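Local coordinates for protein transcriptional regulator, putative (Vibrio cholerae O1 biovar eltor str. N16961, PDB 3BJN) that probably acts as a DNA-binding transcriptional repressor of allantoin and glyoxylate utilization operons, represented here by its IclR-type C-terminal domain, at residues D96-Q99 / S100-K104. Numbering follows the deposited sequence.
Sequences DKWQ and SEFEK
D96 and S100, W98 and F102, and Q99 and E103 meet as i to i+4 neighbours at the start of helix 96-108, in the IclR-type C-terminal domain. W98 O accepts F102 N at 3.0 Å, and the O of Q99 receives E103 N in the same way. In this first turn D96 O has two donors: S100 N at 2.7 Å, and the S100 hydroxyl, OG, at 2.6 Å, which arrive from opposite faces of the carbonyl plane. Serine suits this exposed place, because a chi1 of 66° sets OG between its own backbone N and carbonyl carbon, where a short side chain can give its proton back to the preceding turn.

On the buried flank two aromatic side chains adjoin. CE3 of W98 lies 3.5 Å from F102 CZ; the ring planes, inclined at 36°, meet obliquely, and their centroids are 5.7 Å apart. Both large aromatic rings are buried, W98 packing on L86 and F102 on L74, A75, C82 and L86, so this flank packs against helices 67-76 and 79-88, F102 touching both and W98 touching 79-88. The buried indole N-H is satisfied, NE1 donating to E91 OE1. Over one face of the F102 ring, offset toward the rim, stands the backbone O of W98.

Q99, with a chain that can bend and an amide that can donate, folds at chi2 and brings NE2 to the edge of the F102 ring, the amide plane turned 72° from it; that NE2 is hydrogen-bonded to P93 O, tying the helix to the residues just before it. E103 suits the solvent side, its aliphatic part lying against the preceding turn: CG sits 3.4 Å from Q99 O.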
ATOM      1  N   ASP A  96      11.281 -17.513  -7.920  1.00 29.87           N
ATOM      2  CA  ASP A  96      10.112 -17.961  -7.181  1.00 30.82           C
ATOM      3  C   ASP A  96       9.757 -17.067  -6.009  1.00 31.16           C
ATOM      4  O   ASP A  96       8.576 -16.885  -5.723  1.00 32.05           O
ATOM      5  CB  ASP A  96      10.297 -19.399  -6.693  1.00 31.64           C
ATOM      6  CG  ASP A  96      10.104 -20.425  -7.797  1.00 33.51           C
ATOM      7  OD1 ASP A  96      10.446 -20.138  -8.969  1.00 37.06           O
ATOM      8  OD2 ASP A  96       9.624 -21.540  -7.485  1.00 37.43           O
ATOM      9  N   LYS A  97      10.748 -16.504  -5.320  1.00 30.95           N
ATOM     10  CA  LYS A  97      10.439 -15.662  -4.152  1.00 31.14           C
ATOM     11  C   LYS A  97       9.624 -14.407  -4.507  1.00 30.38           C
ATOM     12  O   LYS A  97       8.835 -13.913  -3.683  1.00 31.13           O
ATOM     13  CB  LYS A  97      11.691 -15.314  -3.338  1.00 31.62           C
ATOM     14  CG  LYS A  97      12.636 -14.315  -3.960  1.00 34.00           C
ATOM     15  CD  LYS A  97      13.913 -14.276  -3.147  1.00 37.59           C
ATOM     16  CE  LYS A  97      14.792 -13.110  -3.549  1.00 40.03           C
ATOM     17  NZ  LYS A  97      16.041 -13.101  -2.722  1.00 41.95           N
ATOM     18  N   TRP A  98       9.806 -13.911  -5.732  1.00 28.75           N
ATOM     19  CA  TRP A  98       8.958 -12.847  -6.261  1.00 27.14           C
ATOM     20  C   TRP A  98       7.651 -13.390  -6.853  1.00 26.98           C
ATOM     21  O   TRP A  98       6.561 -12.939  -6.492  1.00 26.30           O
ATOM     22  CB  TRP A  98       9.735 -11.991  -7.288  1.00 27.04           C
ATOM     23  CG  TRP A  98      10.676 -11.039  -6.621  1.00 25.61           C
ATOM     24  CD1 TRP A  98      12.043 -11.103  -6.608  1.00 25.21           C
ATOM     25  CD2 TRP A  98      10.315  -9.916  -5.803  1.00 25.12           C
ATOM     26  NE1 TRP A  98      12.552 -10.069  -5.856  1.00 24.98           N
ATOM     27  CE2 TRP A  98      11.517  -9.332  -5.343  1.00 24.96           C
ATOM     28  CE3 TRP A  98       9.099  -9.341  -5.430  1.00 24.70           C
ATOM     29  CZ2 TRP A  98      11.536  -8.184  -4.542  1.00 25.55           C
ATOM     30  CZ3 TRP A  98       9.116  -8.203  -4.632  1.00 26.36           C
ATOM     31  CH2 TRP A  98      10.326  -7.637  -4.196  1.00 26.12           C
ATOM     32  N   GLN A  99       7.753 -14.368  -7.749  1.00 26.20           N
ATOM     33  CA  GLN A  99       6.578 -14.875  -8.446  1.00 26.50           C
ATOM     34  C   GLN A  99       5.561 -15.498  -7.489  1.00 26.29           C
ATOM     35  O   GLN A  99       4.360 -15.246  -7.616  1.00 26.73           O
ATOM     36  CB  GLN A  99       6.969 -15.842  -9.571  1.00 26.41           C
ATOM     37  CG  GLN A  99       7.606 -15.110 -10.782  1.00 28.62           C
ATOM     38  CD  GLN A  99       6.758 -13.924 -11.232  1.00 29.40           C
ATOM     39  OE1 GLN A  99       5.535 -14.032 -11.328  1.00 32.95           O
ATOM     40  NE2 GLN A  99       7.396 -12.781 -11.471  1.00 29.52           N
ATOM     41  N   SER A 100       6.046 -16.255  -6.505  1.00 25.88           N
ATOM     42  CA  SER A 100       5.162 -16.840  -5.491  1.00 26.10           C
ATOM     43  C   SER A 100       4.451 -15.766  -4.660  1.00 25.62           C
ATOM     44  O   SER A 100       3.275 -15.942  -4.326  1.00 25.20           O
ATOM     45  CB  SER A 100       5.900 -17.830  -4.577  1.00 26.62           C
ATOM     46  OG  SER A 100       6.862 -17.151  -3.784  1.00 29.52           O
ATOM     47  N   GLU A 101       5.152 -14.669  -4.341  1.00 25.07           N
ATOM     48  CA  GLU A 101       4.550 -13.580  -3.563  1.00 24.13           C
ATOM     49  C   GLU A 101       3.450 -12.919  -4.382  1.00 23.37           C
ATOM     50  O   GLU A 101       2.363 -12.677  -3.861  1.00 22.21           O
ATOM     51  CB  GLU A 101       5.596 -12.540  -3.090  1.00 24.87           C
ATOM     52  CG  GLU A 101       5.038 -11.326  -2.270  1.00 27.26           C
ATOM     53  CD  GLU A 101       4.371 -11.661  -0.901  1.00 30.62           C
ATOM     54  OE1 GLU A 101       4.573 -12.769  -0.344  1.00 32.26           O
ATOM     55  OE2 GLU A 101       3.630 -10.792  -0.360  1.00 30.38           O
ATOM     56  N   PHE A 102       3.722 -12.632  -5.661  1.00 22.24           N
ATOM     57  CA  PHE A 102       2.708 -11.974  -6.489  1.00 21.83           C
ATOM     58  C   PHE A 102       1.468 -12.832  -6.689  1.00 22.40           C
ATOM     59  O   PHE A 102       0.350 -12.317  -6.637  1.00 22.58           O
ATOM     60  CB  PHE A 102       3.257 -11.541  -7.840  1.00 22.37           C
ATOM     61  CG  PHE A 102       4.377 -10.545  -7.759  1.00 20.54           C
ATOM     62  CD1 PHE A 102       4.419  -9.579  -6.743  1.00 19.56           C
ATOM     63  CD2 PHE A 102       5.373 -10.551  -8.724  1.00 23.63           C
ATOM     64  CE1 PHE A 102       5.473  -8.642  -6.682  1.00 22.32           C
ATOM     65  CE2 PHE A 102       6.407  -9.632  -8.674  1.00 23.57           C
ATOM     66  CZ  PHE A 102       6.454  -8.667  -7.662  1.00 23.40           C
ATOM     67  N   GLU A 103       1.664 -14.133  -6.901  1.00 22.32           N
ATOM     68  CA  GLU A 103       0.526 -15.057  -7.038  1.00 23.16           C
ATOM     69  C   GLU A 103      -0.300 -15.105  -5.753  1.00 22.63           C
ATOM     70  O   GLU A 103      -1.540 -15.066  -5.792  1.00 22.85           O
ATOM     71  CB  GLU A 103       0.991 -16.461  -7.431  1.00 23.60           C
ATOM     72  CG  GLU A 103       1.490 -16.563  -8.879  1.00 26.57           C
ATOM     73  CD  GLU A 103       2.395 -17.767  -9.101  1.00 30.19           C
ATOM     74  OE1 GLU A 103       2.372 -18.701  -8.277  1.00 32.41           O
ATOM     75  OE2 GLU A 103       3.144 -17.777 -10.104  1.00 32.97           O
ATOM     76  N   LYS A 104       0.382 -15.173  -4.608  1.00 22.18           N
ATOM     77  CA  LYS A 104      -0.297 -15.157  -3.308  1.00 21.69           C
ATOM     78  C   LYS A 104      -1.113 -13.876  -3.137  1.00 20.81           C
ATOM     79  O   LYS A 104      -2.270 -13.902  -2.725  1.00 20.27           O
ATOM     80  CB  LYS A 104       0.731 -15.281  -2.188  1.00 22.73           C
ATOM     81  CG  LYS A 104       0.150 -15.259  -0.786  1.00 25.16           C
ATOM     82  CD  LYS A 104       1.234 -14.926   0.239  1.00 30.01           C
ATOM     83  CE  LYS A 104       0.736 -15.214   1.655  1.00 32.91           C
ATOM     84  NZ  LYS A 104       1.823 -15.170   2.682  1.00 34.74           N
TER